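Local atomic coordinates of triacylglycerol lipase (Clostridium botulinum, PDB entry 5AH1), a protein that hydrolyses ester bonds, including those of synthetic polyesters, as a zinc-binding alpha/beta-hydrolase classed as a triacylglycerol lipase. Residues D272-K277 / S294-S299; L58-E63 / A444-N449; E134-I139 / S211-G216; P230-T235 / E315-V320; A347-G350 / F356-T359. All coordinates share one frame; numbering follows the deposited sequence.

Contact 1 (D272-K277 / S294-S299); sequences DQWGLK and SNIWNS
I296 pushes the end of its side chain onto the indole of W274, and this one methyl carries most of the contact. CD1 of I296 sits 3.3 Å from the centroid of the five-membered ring of W274, only 4° off the ring normal, a CH-pi contact made squarely over the pyrrole half while the six-membered ring extends beyond it. The closest single pair is I296 CD1 to W274 CG at 3.4 Å. The isoleucine chain reaches this far because it is fully extended, with CG1 trans to the backbone N (chi1 -161°) and CD1 continuing the same line; it meets the indole at about a right angle. The CG2 branch of I296 turns off to lie over one face of the W297 ring.

L276 fills in beside this pair. L276 CD1 approaches S294 OG at 3.8 Å and, more loosely, I296 CD1 at 4.5 Å. The serine hydroxyl has a second task: S294 OG accepts from I296 N at 3.0 Å in a nearly straight bond, a capping interaction at the turn that leads into the short helix 296-299. The residue that presses on W274 is therefore steadied by the one that touches L276.

W274 also meets H156 edge-to-face and touches D302, while neighbouring Q273 donates through NE2 to D130 OD2. D130, H156 and D302 are three of the four zinc ligands, and the W274 side chain comes within about 5 Å of the metal. W274 thus belongs to the second shell of the zinc site of this lipase, and I296 backs it from the side of helix 296-299.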
# COMPACT_ATOMS: atom_id res chain seq x y z
N ASP A 272 -16.33 9.71 2.69
CA ASP A 272 -17.66 10.06 2.21
C ASP A 272 -18.69 8.97 2.51
O ASP A 272 -19.83 9.27 2.87
CB ASP A 272 -17.65 10.29 0.69
CG ASP A 272 -16.66 11.34 0.23
OD1 ASP A 272 -15.54 11.42 0.77
OD2 ASP A 272 -17.01 12.07 -0.71
N GLN A 273 -18.29 7.71 2.33
CA GLN A 273 -19.24 6.61 2.40
C GLN A 273 -19.78 6.41 3.81
O GLN A 273 -20.85 5.85 3.98
CB GLN A 273 -18.66 5.31 1.82
CG GLN A 273 -17.66 4.56 2.71
CD GLN A 273 -16.26 5.11 2.63
OE1 GLN A 273 -16.04 6.32 2.58
NE2 GLN A 273 -15.29 4.21 2.63
N TRP A 274 -19.00 6.86 4.79
CA TRP A 274 -19.35 6.79 6.20
C TRP A 274 -20.04 8.04 6.72
O TRP A 274 -20.28 8.14 7.91
CB TRP A 274 -18.09 6.53 7.03
CG TRP A 274 -17.45 5.19 6.79
CD1 TRP A 274 -16.29 4.94 6.11
CD2 TRP A 274 -17.94 3.92 7.22
NE1 TRP A 274 -16.02 3.59 6.10
CE2 TRP A 274 -17.01 2.95 6.79
CE3 TRP A 274 -19.06 3.52 7.96
CZ2 TRP A 274 -17.19 1.60 7.04
CZ3 TRP A 274 -19.23 2.18 8.21
CH2 TRP A 274 -18.28 1.23 7.77
N GLY A 275 -20.37 8.99 5.85
CA GLY A 275 -20.98 10.23 6.29
C GLY A 275 -19.98 11.11 7.01
O GLY A 275 -20.38 11.94 7.83
N LEU A 276 -18.70 10.96 6.68
CA LEU A 276 -17.63 11.72 7.32
C LEU A 276 -16.91 12.69 6.37
O LEU A 276 -15.74 12.95 6.54
CB LEU A 276 -16.64 10.76 8.01
CG LEU A 276 -17.22 10.02 9.23
CD1 LEU A 276 -16.24 8.98 9.72
CD2 LEU A 276 -17.58 10.99 10.34
N LYS A 277 -17.64 13.29 5.44
CA LYS A 277 -17.09 14.42 4.69
C LYS A 277 -16.87 15.61 5.61
O LYS A 277 -17.60 15.79 6.58
CB LYS A 277 -18.03 14.83 3.56
CG LYS A 277 -18.20 13.74 2.53
CD LYS A 277 -19.28 14.07 1.51
CE LYS A 277 -18.84 15.13 0.53
NZ LYS A 277 -19.67 15.04 -0.71
N SER A 294 -14.43 9.59 15.93
CA SER A 294 -15.51 8.76 15.39
C SER A 294 -15.54 7.37 16.00
O SER A 294 -14.49 6.80 16.31
CB SER A 294 -15.34 8.63 13.87
OG SER A 294 -16.32 7.74 13.32
N ASN A 295 -16.74 6.82 16.11
CA ASN A 295 -16.90 5.44 16.55
C ASN A 295 -16.36 4.43 15.54
O ASN A 295 -16.24 3.24 15.85
CB ASN A 295 -18.37 5.12 16.85
CG ASN A 295 -19.26 5.20 15.62
OD1 ASN A 295 -19.05 6.04 14.75
ND2 ASN A 295 -20.27 4.33 15.55
N ILE A 296 -16.06 4.88 14.34
CA ILE A 296 -15.64 3.98 13.28
C ILE A 296 -14.42 3.12 13.67
O ILE A 296 -14.32 1.96 13.28
CB ILE A 296 -15.38 4.79 11.98
CG1 ILE A 296 -15.39 3.86 10.78
CG2 ILE A 296 -14.09 5.59 12.05
CD1 ILE A 296 -15.38 4.61 9.47
N TRP A 297 -13.53 3.69 14.47
CA TRP A 297 -12.25 3.04 14.76
C TRP A 297 -12.35 1.81 15.65
O TRP A 297 -11.40 1.04 15.70
CB TRP A 297 -11.26 4.05 15.35
CG TRP A 297 -11.12 5.22 14.43
CD1 TRP A 297 -11.54 6.49 14.65
CD2 TRP A 297 -10.59 5.20 13.11
NE1 TRP A 297 -11.29 7.27 13.57
CE2 TRP A 297 -10.69 6.50 12.60
CE3 TRP A 297 -10.01 4.20 12.32
CZ2 TRP A 297 -10.26 6.84 11.33
CZ3 TRP A 297 -9.58 4.53 11.07
CH2 TRP A 297 -9.70 5.84 10.57
N ASN A 298 -13.46 1.63 16.37
CA ASN A 298 -13.64 0.42 17.15
C ASN A 298 -14.98 -0.26 16.92
O ASN A 298 -15.36 -1.12 17.73
CB ASN A 298 -13.41 0.70 18.65
CG ASN A 298 -14.46 1.59 19.25
OD1 ASN A 298 -15.32 2.14 18.55
ND2 ASN A 298 -14.41 1.75 20.59
N SER A 299 -15.69 0.09 15.85
CA SER A 299 -17.07 -0.37 15.68
C SER A 299 -17.36 -1.06 14.35
O SER A 299 -18.50 -1.42 14.07
CB SER A 299 -18.04 0.80 15.83
OG SER A 299 -17.94 1.34 17.14

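Contact 2 (L58-E63 / A444-N449); sequences LKFPVE and ASFLSN
The rings of F60 and F446 meet obliquely, with centroids 5.7 Å apart and planes inclined at 55°. Seen from F60, CD2 of F446 lies at the ring edge, 3.9 Å from F60 CE2; CD of the adjacent P61 lies over the rim of one face of the F60 ring, and V62 O lies at the edge in the ring plane. Round F446, E63 O is at the edge, 4.1 Å from F446 CE2, and the CG2 methyl of V62 comes in at a slant to the same carbon, 3.9 Å away. F446 reaches out from helix 437-448 with CG trans to its backbone N (chi1 -180°), which directs the ring to the loop.

Further rings extend the cluster: F64 meets F446 edge-to-face, as W439 does F60, and F60 also meets Y443 and W331. The N-terminal loop is thereby laid against the C-terminal helix, whose L447 touches strands 176-181 and 327-331 of the central sheet.

No hydrogen bond crosses between the two segments. They are joined by dispersion between aromatic and aliphatic carbons, with a carbonyl oxygen set against a ring edge, where aromatic hydrogens carry partial positive charge.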
# COMPACT_ATOMS: atom_id res chain seq x y z
N LEU A 58 19.39 3.97 -5.18
CA LEU A 58 19.05 2.58 -4.93
C LEU A 58 19.28 1.80 -6.22
O LEU A 58 18.89 2.26 -7.29
CB LEU A 58 17.58 2.46 -4.50
CG LEU A 58 17.20 1.14 -3.83
CD1 LEU A 58 17.88 1.00 -2.47
CD2 LEU A 58 15.68 1.05 -3.67
N LYS A 59 19.90 0.63 -6.11
CA LYS A 59 20.22 -0.18 -7.28
C LYS A 59 19.26 -1.34 -7.47
O LYS A 59 19.06 -2.17 -6.57
CB LYS A 59 21.65 -0.71 -7.16
CG LYS A 59 22.68 0.39 -7.10
CD LYS A 59 24.08 -0.17 -6.97
CE LYS A 59 25.14 0.92 -7.00
NZ LYS A 59 26.49 0.35 -7.33
N PHE A 60 18.66 -1.40 -8.65
CA PHE A 60 17.76 -2.49 -8.96
C PHE A 60 18.63 -3.75 -9.05
O PHE A 60 19.68 -3.73 -9.68
CB PHE A 60 16.98 -2.21 -10.24
CG PHE A 60 15.89 -3.19 -10.47
CD1 PHE A 60 14.67 -3.04 -9.82
CD2 PHE A 60 16.07 -4.29 -11.30
CE1 PHE A 60 13.66 -3.97 -9.98
CE2 PHE A 60 15.06 -5.22 -11.47
CZ PHE A 60 13.85 -5.05 -10.82
N PRO A 61 18.22 -4.85 -8.41
CA PRO A 61 19.20 -5.92 -8.14
C PRO A 61 19.42 -6.95 -9.24
O PRO A 61 20.41 -7.66 -9.17
CB PRO A 61 18.61 -6.61 -6.91
CG PRO A 61 17.15 -6.43 -7.09
CD PRO A 61 16.98 -5.04 -7.63
N VAL A 62 18.52 -7.06 -10.22
CA VAL A 62 18.62 -8.15 -11.19
C VAL A 62 18.30 -7.66 -12.59
O VAL A 62 17.65 -6.64 -12.78
CB VAL A 62 17.67 -9.32 -10.83
CG1 VAL A 62 18.01 -9.90 -9.47
CG2 VAL A 62 16.21 -8.88 -10.85
N GLU A 63 18.81 -8.40 -13.56
CA GLU A 63 18.38 -8.26 -14.94
C GLU A 63 17.22 -9.21 -15.18
O GLU A 63 17.06 -10.23 -14.49
CB GLU A 63 19.53 -8.57 -15.91
CG GLU A 63 20.63 -7.50 -15.96
CD GLU A 63 20.18 -6.20 -16.65
OE1 GLU A 63 19.60 -6.26 -17.76
OE2 GLU A 63 20.42 -5.11 -16.08
N ALA A 444 10.43 -0.73 -14.26
CA ALA A 444 9.47 -0.59 -15.36
C ALA A 444 10.00 -1.33 -16.58
O ALA A 444 9.25 -2.01 -17.27
CB ALA A 444 9.23 0.87 -15.70
N SER A 445 11.29 -1.17 -16.86
CA SER A 445 11.92 -1.89 -17.98
C SER A 445 11.78 -3.41 -17.78
O SER A 445 11.39 -4.14 -18.70
CB SER A 445 13.40 -1.51 -18.12
OG SER A 445 13.55 -0.16 -18.53
N PHE A 446 12.07 -3.87 -16.56
CA PHE A 446 11.95 -5.28 -16.22
C PHE A 446 10.53 -5.77 -16.54
O PHE A 446 10.36 -6.78 -17.23
CB PHE A 446 12.31 -5.45 -14.73
CG PHE A 446 12.24 -6.87 -14.20
CD1 PHE A 446 11.04 -7.41 -13.78
CD2 PHE A 446 13.39 -7.63 -14.07
CE1 PHE A 446 10.97 -8.70 -13.27
CE2 PHE A 446 13.33 -8.91 -13.55
CZ PHE A 446 12.13 -9.45 -13.15
N LEU A 447 9.52 -5.07 -16.04
CA LEU A 447 8.13 -5.49 -16.23
C LEU A 447 7.72 -5.54 -17.71
O LEU A 447 6.87 -6.36 -18.11
CB LEU A 447 7.19 -4.57 -15.45
CG LEU A 447 7.30 -4.66 -13.92
CD1 LEU A 447 6.45 -3.57 -13.28
CD2 LEU A 447 6.88 -6.02 -13.39
N SER A 448 8.31 -4.68 -18.53
CA SER A 448 7.98 -4.64 -19.96
C SER A 448 8.39 -5.91 -20.72
O SER A 448 7.92 -6.15 -21.83
CB SER A 448 8.64 -3.43 -20.63
OG SER A 448 10.00 -3.68 -20.96
N ASN A 449 9.25 -6.73 -20.12
CA ASN A 449 9.67 -7.98 -20.74
C ASN A 449 8.70 -9.13 -20.53
O ASN A 449 8.81 -10.15 -21.20
CB ASN A 449 11.03 -8.42 -20.25
CG ASN A 449 12.12 -7.46 -20.60
OD1 ASN A 449 12.50 -7.31 -21.76
ND2 ASN A 449 12.63 -6.79 -19.59

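Contact 3 (E134-I139 / S211-G216); sequences ELYAYI and SPLFEG
An ST turn at S211 presents the loop that precedes strand 221-227 to Y136 on helix 128-140, one of the helices packed round the alpha/beta-hydrolase sheet. In the turn, S211 OG accepts from L213 N at 3.2 Å, which draws the hydroxyl back over its own loop and helps set the position of L213. S211 OG also lies 3.9 Å from Y136 CE2.

The tyrosine ring is the centre of the contact. CB of L213 stands over the middle of one face of the Y136 ring, 4.0 Å from its centroid and 8° off the normal, in a CH-pi contact. Y136 and L213 run past each other in opposite senses: while the ring passes over the leucine's base, the leucine's branches reach back toward the helix, L213 CD2 to 3.9 Å from Y136 CB and L213 CD1 to 4.0 Å from Y136 CD1. With CG trans to the backbone N (chi1 173°), Y136 stretches away from its helix and across the loop.

Helix 183-197 touches both partners, L191 against Y136 and L194 and L195 against L213. At the far end of the ring the Y136 side chain crosses that of P212 at about a right angle, Y136 OH lying 3.4 Å from P212 CB and 3.7 Å from P212 CG.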
# COMPACT_ATOMS: atom_id res chain seq x y z
N GLU A 134 -12.84 1.79 -5.16
CA GLU A 134 -12.39 3.13 -5.53
C GLU A 134 -11.35 3.06 -6.65
O GLU A 134 -11.40 3.86 -7.58
CB GLU A 134 -11.86 3.86 -4.31
CG GLU A 134 -12.98 4.12 -3.29
CD GLU A 134 -12.47 4.35 -1.88
OE1 GLU A 134 -11.25 4.43 -1.66
OE2 GLU A 134 -13.33 4.48 -0.98
N LEU A 135 -10.43 2.11 -6.56
CA LEU A 135 -9.40 1.94 -7.58
C LEU A 135 -9.99 1.59 -8.95
O LEU A 135 -9.59 2.14 -9.98
CB LEU A 135 -8.42 0.86 -7.13
CG LEU A 135 -7.26 0.55 -8.06
CD1 LEU A 135 -6.47 1.80 -8.40
CD2 LEU A 135 -6.37 -0.51 -7.42
N TYR A 136 -10.97 0.69 -8.95
CA TYR A 136 -11.72 0.37 -10.16
C TYR A 136 -12.28 1.63 -10.83
O TYR A 136 -12.02 1.90 -12.01
CB TYR A 136 -12.82 -0.65 -9.84
CG TYR A 136 -13.74 -0.91 -11.00
CD1 TYR A 136 -13.41 -1.82 -11.99
CD2 TYR A 136 -14.95 -0.25 -11.10
CE1 TYR A 136 -14.26 -2.05 -13.06
CE2 TYR A 136 -15.80 -0.46 -12.17
CZ TYR A 136 -15.44 -1.36 -13.15
OH TYR A 136 -16.30 -1.58 -14.21
N ALA A 137 -12.99 2.44 -10.06
CA ALA A 137 -13.58 3.66 -10.62
C ALA A 137 -12.53 4.67 -11.02
O ALA A 137 -12.71 5.40 -12.00
CB ALA A 137 -14.54 4.27 -9.62
N TYR A 138 -11.44 4.75 -10.26
CA TYR A 138 -10.38 5.70 -10.56
C TYR A 138 -9.76 5.40 -11.92
O TYR A 138 -9.36 6.32 -12.65
CB TYR A 138 -9.29 5.69 -9.48
CG TYR A 138 -8.51 6.97 -9.45
CD1 TYR A 138 -7.43 7.16 -10.30
CD2 TYR A 138 -8.90 8.03 -8.66
CE1 TYR A 138 -6.74 8.35 -10.33
CE2 TYR A 138 -8.22 9.23 -8.68
CZ TYR A 138 -7.14 9.38 -9.52
OH TYR A 138 -6.47 10.58 -9.57
N ILE A 139 -9.67 4.12 -12.26
CA ILE A 139 -9.10 3.70 -13.53
C ILE A 139 -10.09 3.82 -14.70
O ILE A 139 -9.77 4.45 -15.72
CB ILE A 139 -8.57 2.23 -13.43
CG1 ILE A 139 -7.40 2.15 -12.45
CG2 ILE A 139 -8.13 1.71 -14.79
CD1 ILE A 139 -6.99 0.73 -12.08
N SER A 211 -22.23 -3.35 -10.10
CA SER A 211 -20.97 -2.91 -10.69
C SER A 211 -20.35 -4.04 -11.50
O SER A 211 -20.28 -5.17 -11.01
CB SER A 211 -19.97 -2.49 -9.62
OG SER A 211 -18.74 -2.15 -10.24
N PRO A 212 -19.84 -3.75 -12.71
CA PRO A 212 -19.15 -4.80 -13.47
C PRO A 212 -18.01 -5.43 -12.67
O PRO A 212 -17.68 -6.60 -12.90
CB PRO A 212 -18.62 -4.06 -14.69
CG PRO A 212 -19.64 -2.95 -14.91
CD PRO A 212 -20.03 -2.52 -13.51
N LEU A 213 -17.41 -4.67 -11.75
CA LEU A 213 -16.32 -5.20 -10.93
C LEU A 213 -16.69 -6.53 -10.28
O LEU A 213 -15.87 -7.42 -10.14
CB LEU A 213 -15.92 -4.18 -9.85
CG LEU A 213 -14.82 -4.64 -8.88
CD1 LEU A 213 -13.55 -5.04 -9.64
CD2 LEU A 213 -14.53 -3.57 -7.84
N PHE A 214 -17.94 -6.65 -9.84
CA PHE A 214 -18.32 -7.80 -9.04
C PHE A 214 -18.76 -9.01 -9.86
O PHE A 214 -19.06 -10.06 -9.29
CB PHE A 214 -19.43 -7.41 -8.05
CG PHE A 214 -19.07 -6.25 -7.17
CD1 PHE A 214 -17.89 -6.26 -6.44
CD2 PHE A 214 -19.89 -5.14 -7.07
CE1 PHE A 214 -17.54 -5.19 -5.65
CE2 PHE A 214 -19.54 -4.07 -6.28
CZ PHE A 214 -18.36 -4.09 -5.58
N GLU A 215 -18.79 -8.90 -11.19
CA GLU A 215 -19.30 -9.99 -12.01
C GLU A 215 -18.26 -11.04 -12.38
O GLU A 215 -18.62 -12.17 -12.68
CB GLU A 215 -20.04 -9.43 -13.24
CG GLU A 215 -21.29 -8.64 -12.86
CD GLU A 215 -22.14 -8.19 -14.05
OE1 GLU A 215 -21.63 -7.45 -14.92
OE2 GLU A 215 -23.34 -8.55 -14.12
N GLY A 216 -16.98 -10.69 -12.25
CA GLY A 216 -15.90 -11.58 -12.64
C GLY A 216 -15.64 -11.62 -14.13
O GLY A 216 -16.34 -10.97 -14.91

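Contact 4 (P230-T235 / E315-V320)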
# COMPACT_ATOMS: atom_id res chain seq x y z
N PRO A 230 1.98 -5.22 3.93
CA PRO A 230 1.58 -6.15 4.99
C PRO A 230 0.69 -7.27 4.44
O PRO A 230 -0.51 -7.33 4.69
CB PRO A 230 0.81 -5.26 5.95
CG PRO A 230 0.18 -4.22 5.06
CD PRO A 230 1.22 -3.96 3.99
N ASN A 231 1.28 -8.16 3.65
CA ASN A 231 0.50 -9.23 3.06
C ASN A 231 -0.06 -10.19 4.12
O ASN A 231 -1.11 -10.82 3.89
CB ASN A 231 1.32 -9.99 2.01
CG ASN A 231 1.41 -9.24 0.68
OD1 ASN A 231 0.40 -8.88 0.09
ND2 ASN A 231 2.63 -9.05 0.18
N ASP A 232 0.61 -10.28 5.26
CA ASP A 232 0.11 -10.97 6.45
C ASP A 232 -0.19 -10.00 7.59
O ASP A 232 -0.24 -10.40 8.74
CB ASP A 232 1.09 -12.04 6.92
CG ASP A 232 1.15 -13.24 6.00
OD1 ASP A 232 0.11 -13.61 5.40
OD2 ASP A 232 2.25 -13.84 5.91
N GLY A 233 -0.44 -8.73 7.28
CA GLY A 233 -0.70 -7.73 8.30
C GLY A 233 0.58 -7.16 8.90
O GLY A 233 1.70 -7.54 8.53
N THR A 234 0.40 -6.24 9.81
CA THR A 234 1.50 -5.72 10.59
C THR A 234 1.11 -5.71 12.05
O THR A 234 0.01 -5.28 12.42
CB THR A 234 1.91 -4.30 10.16
OG1 THR A 234 2.80 -3.80 11.15
CG2 THR A 234 0.72 -3.34 9.99
N THR A 235 2.03 -6.16 12.90
CA THR A 235 1.76 -6.17 14.33
C THR A 235 1.75 -4.76 14.92
O THR A 235 1.31 -4.59 16.05
CB THR A 235 2.71 -7.08 15.11
OG1 THR A 235 4.05 -6.60 15.03
CG2 THR A 235 2.62 -8.52 14.62
N GLU A 315 -7.75 -12.76 7.22
CA GLU A 315 -9.10 -12.87 6.66
C GLU A 315 -9.13 -12.52 5.16
O GLU A 315 -9.77 -13.22 4.38
CB GLU A 315 -10.09 -12.01 7.43
CG GLU A 315 -11.53 -12.21 6.95
CD GLU A 315 -12.57 -11.34 7.64
OE1 GLU A 315 -12.19 -10.36 8.29
OE2 GLU A 315 -13.77 -11.62 7.50
N LEU A 316 -8.48 -11.42 4.78
CA LEU A 316 -8.37 -11.05 3.37
C LEU A 316 -7.76 -12.18 2.55
O LEU A 316 -8.26 -12.52 1.48
CB LEU A 316 -7.55 -9.77 3.23
CG LEU A 316 -7.57 -9.15 1.83
CD1 LEU A 316 -8.88 -8.41 1.60
CD2 LEU A 316 -6.39 -8.24 1.60
N ASN A 317 -6.73 -12.80 3.11
CA ASN A 317 -6.01 -13.85 2.41
C ASN A 317 -6.86 -15.08 2.15
O ASN A 317 -6.54 -15.86 1.25
CB ASN A 317 -4.78 -14.23 3.21
CG ASN A 317 -3.75 -13.14 3.28
OD1 ASN A 317 -3.82 -12.15 2.54
ND2 ASN A 317 -2.74 -13.32 4.14
N THR A 318 -7.90 -15.31 2.96
CA THR A 318 -8.72 -16.48 2.76
C THR A 318 -9.57 -16.42 1.48
O THR A 318 -10.10 -17.44 1.07
CB THR A 318 -9.64 -16.79 3.96
OG1 THR A 318 -10.62 -15.76 4.08
CG2 THR A 318 -8.82 -16.96 5.24
N TRP A 319 -9.64 -15.26 0.83
CA TRP A 319 -10.37 -15.16 -0.44
C TRP A 319 -9.63 -14.40 -1.54
O TRP A 319 -9.98 -14.55 -2.70
CB TRP A 319 -11.77 -14.59 -0.22
CG TRP A 319 -11.82 -13.13 0.14
CD1 TRP A 319 -11.63 -12.58 1.37
CD2 TRP A 319 -12.07 -12.03 -0.75
NE1 TRP A 319 -11.74 -11.21 1.30
CE2 TRP A 319 -12.02 -10.85 0.00
CE3 TRP A 319 -12.33 -11.95 -2.12
CZ2 TRP A 319 -12.20 -9.59 -0.57
CZ3 TRP A 319 -12.55 -10.70 -2.68
CH2 TRP A 319 -12.47 -9.55 -1.92
N VAL A 320 -8.62 -13.61 -1.18
CA VAL A 320 -7.87 -12.87 -2.18
C VAL A 320 -6.64 -13.69 -2.57
O VAL A 320 -5.63 -13.68 -1.87
CB VAL A 320 -7.50 -11.45 -1.68
CG1 VAL A 320 -6.63 -10.73 -2.68
CG2 VAL A 320 -8.76 -10.64 -1.42
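P230-G233 form a type I beta turn, closed by G233 N donating to P230 O at 2.9 Å, and the turn, on its way to helix 235-239, faces the C-terminal part of helix 310-317, with D232 and N317 nearest at 7.9 Å between CA atoms.

One side chain makes the connection. N317 ND2 donates to the main-chain oxygen of N231 at 3.0 Å, with an N-H...O angle of 155°; the oxygen lies almost exactly in the plane of the amide, and the donor is slightly tilted from the carbonyl plane. The D232 carboxylate comes near the same nitrogen, although its CB starts out away from the helix: D232 OD1 lies 3.1 Å from N317 ND2, with the carboxylate and amide planes turned 67° apart.

Residues beyond the two segments complete the polar network. N317 ND2 also donates to L397 O, N317 OD1 accepts from R189, and R189 binds N231 OD1 as well, bridging turn and helix from helix 183-197. D232 OD1 receives L397 N and its OD2 pairs with K396.

Buried polar atoms are thus met from several directions: with N317 OD1 accepting from R189 and N317 ND2 donating to N231 O and L397 O, the amide's rotation is fixed. K396 and the L397 N-H would be expected to favour the anionic form of D232. In this way the loop leaving strand 221-227 of the central sheet is tied to helix 310-317 by one direct hydrogen bond and by bridges through R189 and L397, with little apolar packing.

Contact 5 (A347-G350 / F356-T359); sequences AQIG and FYPT
The chain leaves strand 345-347 in an extended path through A347, Q348 and I349, turns at G350 with an unusual positive phi of 121°, and comes back to enter helix 357-363, so that the CA atoms of A347 and Y357 lie 5.8 Å apart. The Y357 side chain links the two arms. Its CG is trans to the carbonyl carbon (chi1 -71°), which swings the ring from the first turn of the helix toward the strand end.

Going outward along the ring, A347 and then I349 meet it, both obliquely. The methyl CB of A347 touches Y357 CD1 at 3.6 Å. Further out, the I349 side chain crosses that of Y357 at about a right angle; in the conformer described here, one of two modelled, I349 CD1 lies 3.6 Å from Y357 CZ, so this part of the contact is less certain. Strand 345-347 pairs antiparallel with 336-338 in a small two-stranded sheet separate from the main parallel one, and the contact packs the end of that hairpin against the start of the helix. A347 N is also bonded to N361 OD1, one turn further along the same helix.

At the phenol end, a water is held between the two segments. It accepts from G350 N at 2.8 Å and lies 2.7 Å from Y357 OH, with which it is hydrogen-bonded. P351, directly after G350, is a potassium ligand together with D425 and D428, and the Y357 side chain is about 8 Å from a bound potassium ion.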
# COMPACT_ATOMS: atom_id res chain seq x y z
N ALA A 347 15.71 -0.43 15.71
CA ALA A 347 16.03 0.42 14.56
C ALA A 347 17.52 0.50 14.30
O ALA A 347 18.32 0.65 15.23
CB ALA A 347 15.50 1.81 14.81
N GLN A 348 17.90 0.40 13.02
CA GLN A 348 19.25 0.76 12.59
C GLN A 348 19.36 2.28 12.53
O GLN A 348 18.61 2.94 11.82
CB GLN A 348 19.55 0.23 11.18
CG GLN A 348 19.58 -1.28 11.03
CD GLN A 348 19.73 -1.68 9.57
OE1 GLN A 348 18.76 -1.96 8.89
NE2 GLN A 348 20.95 -1.66 9.08
N ILE A 349 20.32 2.82 13.26
CA ILE A 349 20.57 4.25 13.27
C ILE A 349 21.24 4.65 11.97
O ILE A 349 22.32 4.16 11.64
CB ILE A 349 21.45 4.64 14.48
CG1 ILE A 349 20.85 4.09 15.77
CG2 ILE A 349 21.61 6.16 14.55
CD1 ILE A 349 19.41 4.49 16.03
N GLY A 350 20.60 5.55 11.23
CA GLY A 350 21.05 5.93 9.91
C GLY A 350 19.94 5.62 8.92
O GLY A 350 19.22 6.51 8.47
N PHE A 356 10.23 6.50 13.18
CA PHE A 356 9.88 5.08 13.26
C PHE A 356 10.66 4.35 14.35
O PHE A 356 10.56 3.14 14.48
CB PHE A 356 10.15 4.37 11.92
CG PHE A 356 9.30 4.84 10.77
CD1 PHE A 356 7.96 5.11 10.95
CD2 PHE A 356 9.86 4.99 9.51
CE1 PHE A 356 7.19 5.54 9.89
CE2 PHE A 356 9.08 5.42 8.45
CZ PHE A 356 7.75 5.70 8.64
N TYR A 357 11.47 5.05 15.14
CA TYR A 357 12.15 4.36 16.23
C TYR A 357 11.16 3.65 17.18
O TYR A 357 11.33 2.47 17.48
CB TYR A 357 13.04 5.30 17.04
CG TYR A 357 14.31 5.79 16.37
CD1 TYR A 357 14.76 5.30 15.15
CD2 TYR A 357 15.08 6.76 17.00
CE1 TYR A 357 15.93 5.77 14.57
CE2 TYR A 357 16.24 7.24 16.43
CZ TYR A 357 16.67 6.74 15.23
OH TYR A 357 17.83 7.23 14.69
N PRO A 358 10.11 4.35 17.64
CA PRO A 358 9.26 3.65 18.61
C PRO A 358 8.43 2.53 17.99
O PRO A 358 8.20 1.50 18.63
CB PRO A 358 8.36 4.76 19.16
CG PRO A 358 8.39 5.83 18.14
CD PRO A 358 9.75 5.76 17.49
N THR A 359 7.99 2.72 16.75
CA THR A 359 7.19 1.72 16.07
C THR A 359 8.04 0.49 15.76
O THR A 359 7.61 -0.64 15.99
CB THR A 359 6.54 2.30 14.80
OG1 THR A 359 7.55 2.91 13.99
CG2 THR A 359 5.50 3.35 15.17
O HOH W 1 18.34 7.04 12.09

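How the contacts relate
Along the chain, contact 2 spans nearly the whole molecule and encloses the other four. Contact 3 comes first among these, then contact 4 with contact 1 between its two arms, and finally contact 5. Contact 4 is the most central, about 12 Å from the chain's centre, and its segment 230-235 follows strand 221-227 of the parallel sheet; contacts 3 and 4 both lean on helix 183-197. Contacts 1 and 2 (centres about 41 Å apart) lie on opposite sides of the chain's centre, and so do contacts 3 and 5 (about 39 Å). Only contacts 1 and 3 touch, Q273 NE2 packing 4.1 Å from E134 OE2, where helix 128-140, which supplies zinc ligand D130, borders the metal site.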